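Local structure of Maltose/maltodextrin transport permease homologue (6FFL) at residues A177-N189 with P342-L354. The protein probably captures maltose and maltodextrins for import, this chain being the solute-binding domain fused to a transporter membrane subunit and holding bound maltotriose. Sequence-based numbering, arbitrary orientation.
Sequences AFLKADGVTPNLN and PVTPEVRAVWDSL. With GLC (alpha-D-glucopyranose), chain B.
V350 uses both of its methyls on the loop 177-189. CG1 meets the F178 ring, 3.7 Å from CD1, and also L188 CD2, whereas CG2 lies 3.9 Å from P186 CB. L179 sends its CD2 to within 3.7 Å of both P342 CB and V347 CG2. With chi1 at 64°, the F178 side chain stands between its own backbone N and carbonyl carbon, and the ring extends to W351; CZ comes 4.0 Å from CH2, the ring planes inclined obliquely at 47°. Farther along, L188 CD2 touches L354 CD2.

The polar link is a single hydrogen bond: T344 OG1 donates to G183 O over 2.9 Å, the C=O...donor angle of 167° placing the hydroxyl almost straight off the carbonyl. The accepting loop is shaped by a type I turn from K180 to G183 and by D182, whose OD1 receives V184 N and T185 N from one face of the carboxylate, an Asx turn and Asx motif. E346, bent at chi2, lies side by side with V184, its OE1 3.6 Å from V184 CG1.

The helix also reaches the sugar. W351 places one ring face against glucose, CD1 3.6 Å from C4, and R348 NH2 donates to O4, its guanidinium held side-on through NE and NH2 by D352. Helix 346-362 thus packs on the loop and lines the maltotriose site, and W351 belongs to both, CH2 meeting F178 and one ring face meeting the sugar: an aromatic platform with polar side chains, as is characteristic of maltodextrin-binding proteins of the periplasmic binding protein fold.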
loop_
_atom_site.group_PDB
_atom_site.type_symbol
_atom_site.label_atom_id
_atom_site.label_comp_id
_atom_site.label_asym_id
_atom_site.label_seq_id
_atom_site.Cartn_x
_atom_site.Cartn_y
_atom_site.Cartn_z
ATOM N N ALA A 177 -0.175 11.639 15.290
ATOM C CA ALA A 177 0.181 11.216 13.940
ATOM C C ALA A 177 1.692 11.315 13.734
ATOM O O ALA A 177 2.388 12.048 14.434
ATOM C CB ALA A 177 -0.542 12.077 12.900
ATOM N N PHE A 178 2.206 10.582 12.739
ATOM C CA PHE A 178 3.656 10.572 12.543
ATOM C C PHE A 178 4.156 11.749 11.720
ATOM O O PHE A 178 5.369 11.930 11.602
ATOM C CB PHE A 178 4.122 9.246 11.911
ATOM C CG PHE A 178 3.606 8.989 10.507
ATOM C CD1 PHE A 178 4.228 9.552 9.406
ATOM C CD2 PHE A 178 2.546 8.113 10.292
ATOM C CE1 PHE A 178 3.775 9.299 8.114
ATOM C CE2 PHE A 178 2.086 7.846 9.001
ATOM C CZ PHE A 178 2.706 8.443 7.910
ATOM N N LEU A 179 3.259 12.542 11.156
ATOM C CA LEU A 179 3.602 13.768 10.449
ATOM C C LEU A 179 2.774 14.888 11.057
ATOM O O LEU A 179 1.583 14.704 11.321
ATOM C CB LEU A 179 3.296 13.613 8.950
ATOM C CG LEU A 179 3.988 14.387 7.840
ATOM C CD1 LEU A 179 5.502 14.276 7.942
ATOM C CD2 LEU A 179 3.483 13.845 6.501
ATOM N N LYS A 180 3.397 16.036 11.299
ATOM C CA LYS A 180 2.654 17.157 11.853
ATOM C C LYS A 180 1.662 17.699 10.823
ATOM O O LYS A 180 1.631 17.279 9.664
ATOM C CB LYS A 180 3.602 18.259 12.312
ATOM C CG LYS A 180 4.360 17.927 13.578
ATOM C CD LYS A 180 5.245 19.082 13.988
ATOM C CE LYS A 180 5.804 18.873 15.382
ATOM N NZ LYS A 180 6.601 20.046 15.846
ATOM N N ALA A 181 0.844 18.657 11.269
ATOM C CA ALA A 181 -0.240 19.162 10.432
ATOM C C ALA A 181 0.280 19.818 9.161
ATOM O O ALA A 181 -0.400 19.795 8.129
ATOM C CB ALA A 181 -1.098 20.152 11.220
ATOM N N ASP A 182 1.482 20.396 9.209
ATOM C CA ASP A 182 2.034 21.048 8.029
ATOM C C ASP A 182 2.370 20.064 6.920
ATOM O O ASP A 182 2.696 20.496 5.810
ATOM C CB ASP A 182 3.269 21.875 8.407
ATOM C CG ASP A 182 4.392 21.046 9.039
ATOM O OD1 ASP A 182 4.367 19.799 8.976
ATOM O OD2 ASP A 182 5.328 21.661 9.598
ATOM N N GLY A 183 2.303 18.763 7.194
ATOM C CA GLY A 183 2.571 17.760 6.191
ATOM C C GLY A 183 4.028 17.574 5.838
ATOM O O GLY A 183 4.324 16.823 4.904
ATOM N N VAL A 184 4.946 18.240 6.537
ATOM C CA VAL A 184 6.370 18.133 6.217
ATOM C C VAL A 184 7.251 17.904 7.433
ATOM O O VAL A 184 8.408 17.480 7.269
ATOM C CB VAL A 184 6.859 19.378 5.447
ATOM C CG1 VAL A 184 6.135 19.511 4.115
ATOM C CG2 VAL A 184 6.695 20.630 6.299
ATOM N N THR A 185 6.798 18.163 8.657
ATOM C CA THR A 185 7.649 17.989 9.824
ATOM C C THR A 185 7.419 16.613 10.434
ATOM O O THR A 185 6.287 16.309 10.843
ATOM C CB THR A 185 7.377 19.071 10.861
ATOM O OG1 THR A 185 7.573 20.362 10.257
ATOM C CG2 THR A 185 8.331 18.929 12.037
ATOM N N PRO A 186 8.441 15.761 10.514
ATOM C CA PRO A 186 8.278 14.468 11.189
ATOM C C PRO A 186 7.874 14.664 12.641
ATOM O O PRO A 186 8.298 15.617 13.300
ATOM C CB PRO A 186 9.669 13.830 11.085
ATOM C CG PRO A 186 10.316 14.512 9.919
ATOM C CD PRO A 186 9.790 15.930 9.956
ATOM N N ASN A 187 7.036 13.753 13.130
ATOM C CA ASN A 187 6.588 13.742 14.516
ATOM C C ASN A 187 6.765 12.321 15.037
ATOM O O ASN A 187 5.788 11.619 15.294
ATOM C CB ASN A 187 5.131 14.203 14.630
ATOM C CG ASN A 187 4.729 14.528 16.056
ATOM O OD1 ASN A 187 5.515 15.066 16.830
ATOM N ND2 ASN A 187 3.496 14.196 16.409
ATOM N N LEU A 188 8.025 11.906 15.194
ATOM C CA LEU A 188 8.339 10.528 15.548
ATOM C C LEU A 188 8.820 10.349 16.977
ATOM O O LEU A 188 8.711 9.237 17.511
ATOM C CB LEU A 188 9.406 9.967 14.593
ATOM C CG LEU A 188 9.125 10.166 13.097
ATOM C CD1 LEU A 188 10.266 9.589 12.257
ATOM C CD2 LEU A 188 7.775 9.527 12.741
ATOM N N ASN A 189 9.355 11.395 17.613
ATOM C CA ASN A 189 9.836 11.269 18.996
ATOM C C ASN A 189 8.658 11.448 19.954
ATOM O O ASN A 189 8.548 12.424 20.702
ATOM C CB ASN A 189 10.944 12.277 19.284
ATOM C CG ASN A 189 11.556 12.070 20.666
ATOM O OD1 ASN A 189 11.405 11.002 21.262
ATOM N ND2 ASN A 189 12.231 13.093 21.187
ATOM N N PRO A 342 0.114 10.778 2.763
ATOM C CA PRO A 342 0.868 11.999 2.447
ATOM C C PRO A 342 1.852 11.726 1.320
ATOM O O PRO A 342 2.339 10.607 1.154
ATOM C CB PRO A 342 1.583 12.327 3.765
ATOM C CG PRO A 342 1.756 11.005 4.447
ATOM C CD PRO A 342 0.554 10.152 4.028
ATOM N N VAL A 343 2.116 12.753 0.503
ATOM C CA VAL A 343 2.928 12.564 -0.695
ATOM C C VAL A 343 4.122 13.503 -0.769
ATOM O O VAL A 343 4.884 13.433 -1.733
ATOM C CB VAL A 343 2.092 12.677 -1.989
ATOM C CG1 VAL A 343 0.892 11.710 -1.960
ATOM C CG2 VAL A 343 1.635 14.136 -2.229
ATOM N N THR A 344 4.319 14.377 0.210
ATOM C CA THR A 344 5.467 15.276 0.172
ATOM C C THR A 344 6.769 14.475 0.285
ATOM O O THR A 344 6.779 13.366 0.833
ATOM C CB THR A 344 5.396 16.287 1.313
ATOM O OG1 THR A 344 5.360 15.574 2.552
ATOM C CG2 THR A 344 4.153 17.143 1.193
ATOM N N PRO A 345 7.887 14.999 -0.230
ATOM C CA PRO A 345 9.131 14.210 -0.196
ATOM C C PRO A 345 9.609 13.927 1.217
ATOM O O PRO A 345 10.318 12.939 1.435
ATOM C CB PRO A 345 10.131 15.077 -0.984
ATOM C CG PRO A 345 9.546 16.443 -0.979
ATOM C CD PRO A 345 8.062 16.285 -0.938
ATOM N N GLU A 346 9.208 14.753 2.190
ATOM C CA GLU A 346 9.587 14.524 3.575
ATOM C C GLU A 346 9.117 13.158 4.065
ATOM O O GLU A 346 9.753 12.570 4.949
ATOM C CB GLU A 346 9.016 15.632 4.459
ATOM C CG GLU A 346 9.739 16.985 4.334
ATOM C CD GLU A 346 9.301 17.846 3.149
ATOM O OE1 GLU A 346 8.470 17.415 2.327
ATOM O OE2 GLU A 346 9.802 18.987 3.041
ATOM N N VAL A 347 8.018 12.642 3.508
ATOM C CA VAL A 347 7.481 11.354 3.952
ATOM C C VAL A 347 8.468 10.234 3.665
ATOM O O VAL A 347 8.549 9.250 4.413
ATOM C CB VAL A 347 6.117 11.088 3.277
ATOM C CG1 VAL A 347 5.596 9.702 3.628
ATOM C CG2 VAL A 347 5.123 12.138 3.695
ATOM N N ARG A 348 9.239 10.371 2.589
ATOM C CA ARG A 348 10.256 9.383 2.252
ATOM C C ARG A 348 11.281 9.249 3.371
ATOM O O ARG A 348 11.669 8.134 3.744
ATOM C CB ARG A 348 10.929 9.788 0.936
ATOM C CG ARG A 348 12.116 8.951 0.553
ATOM C CD ARG A 348 11.664 7.665 -0.099
ATOM N NE ARG A 348 11.665 6.533 0.827
ATOM C CZ ARG A 348 10.631 5.708 0.991
ATOM N NH1 ARG A 348 9.510 5.899 0.314
ATOM N NH2 ARG A 348 10.737 4.679 1.819
ATOM N N ALA A 349 11.737 10.383 3.918
ATOM C CA ALA A 349 12.659 10.351 5.044
ATOM C C ALA A 349 12.028 9.678 6.255
ATOM O O ALA A 349 12.706 8.951 6.995
ATOM C CB ALA A 349 13.099 11.772 5.400
ATOM N N VAL A 350 10.735 9.919 6.480
ATOM C CA VAL A 350 10.047 9.296 7.610
ATOM C C VAL A 350 10.019 7.783 7.443
ATOM O O VAL A 350 10.351 7.039 8.374
ATOM C CB VAL A 350 8.630 9.871 7.776
ATOM C CG1 VAL A 350 7.855 9.043 8.803
ATOM C CG2 VAL A 350 8.689 11.331 8.230
ATOM N N TRP A 351 9.617 7.302 6.260
ATOM C CA TRP A 351 9.581 5.855 6.044
ATOM C C TRP A 351 10.958 5.233 6.237
ATOM O O TRP A 351 11.097 4.172 6.860
ATOM C CB TRP A 351 9.090 5.528 4.634
ATOM C CG TRP A 351 7.664 5.807 4.327
ATOM C CD1 TRP A 351 7.193 6.430 3.205
ATOM C CD2 TRP A 351 6.503 5.436 5.100
ATOM N NE1 TRP A 351 5.813 6.483 3.239
ATOM C CE2 TRP A 351 5.369 5.882 4.388
ATOM C CE3 TRP A 351 6.315 4.774 6.324
ATOM C CZ2 TRP A 351 4.068 5.698 4.857
ATOM C CZ3 TRP A 351 5.014 4.595 6.788
ATOM C CH2 TRP A 351 3.913 5.053 6.052
ATOM N N ASP A 352 11.986 5.844 5.644
ATOM C CA ASP A 352 13.318 5.245 5.700
ATOM C C ASP A 352 13.862 5.225 7.122
ATOM O O ASP A 352 14.485 4.240 7.533
ATOM C CB ASP A 352 14.269 5.989 4.764
ATOM C CG ASP A 352 13.934 5.753 3.288
ATOM O OD1 ASP A 352 13.296 4.730 2.980
ATOM O OD2 ASP A 352 14.318 6.585 2.445
ATOM N N SER A 353 13.652 6.307 7.876
ATOM C CA SER A 353 14.101 6.349 9.265
ATOM C C SER A 353 13.346 5.341 10.123
ATOM O O SER A 353 13.949 4.639 10.944
ATOM C CB SER A 353 13.926 7.757 9.829
ATOM O OG SER A 353 14.413 7.833 11.157
ATOM N N LEU A 354 12.025 5.260 9.954
ATOM C CA LEU A 354 11.246 4.301 10.729
ATOM C C LEU A 354 11.712 2.874 10.469
ATOM O O LEU A 354 11.811 2.063 11.401
ATOM C CB LEU A 354 9.762 4.448 10.399
ATOM C CG LEU A 354 9.032 5.644 10.998
ATOM C CD1 LEU A 354 7.616 5.693 10.424
ATOM C CD2 LEU A 354 9.002 5.533 12.527
HETATM C C1 GLC B . 4.331 2.235 1.426
HETATM C C2 GLC B . 4.823 3.466 0.662
HETATM C C3 GLC B . 6.330 3.340 0.410
HETATM C C4 GLC B . 7.063 3.155 1.726
HETATM C C5 GLC B . 6.497 1.942 2.479
HETATM C C6 GLC B . 7.078 1.878 3.888
HETATM O O2 GLC B . 4.107 3.622 -0.579
HETATM O O3 GLC B . 6.824 4.534 -0.235
HETATM O O4 GLC B . 8.460 2.953 1.459
HETATM O O5 GLC B . 5.083 2.111 2.636
HETATM O O6 GLC B . 6.784 0.621 4.534
#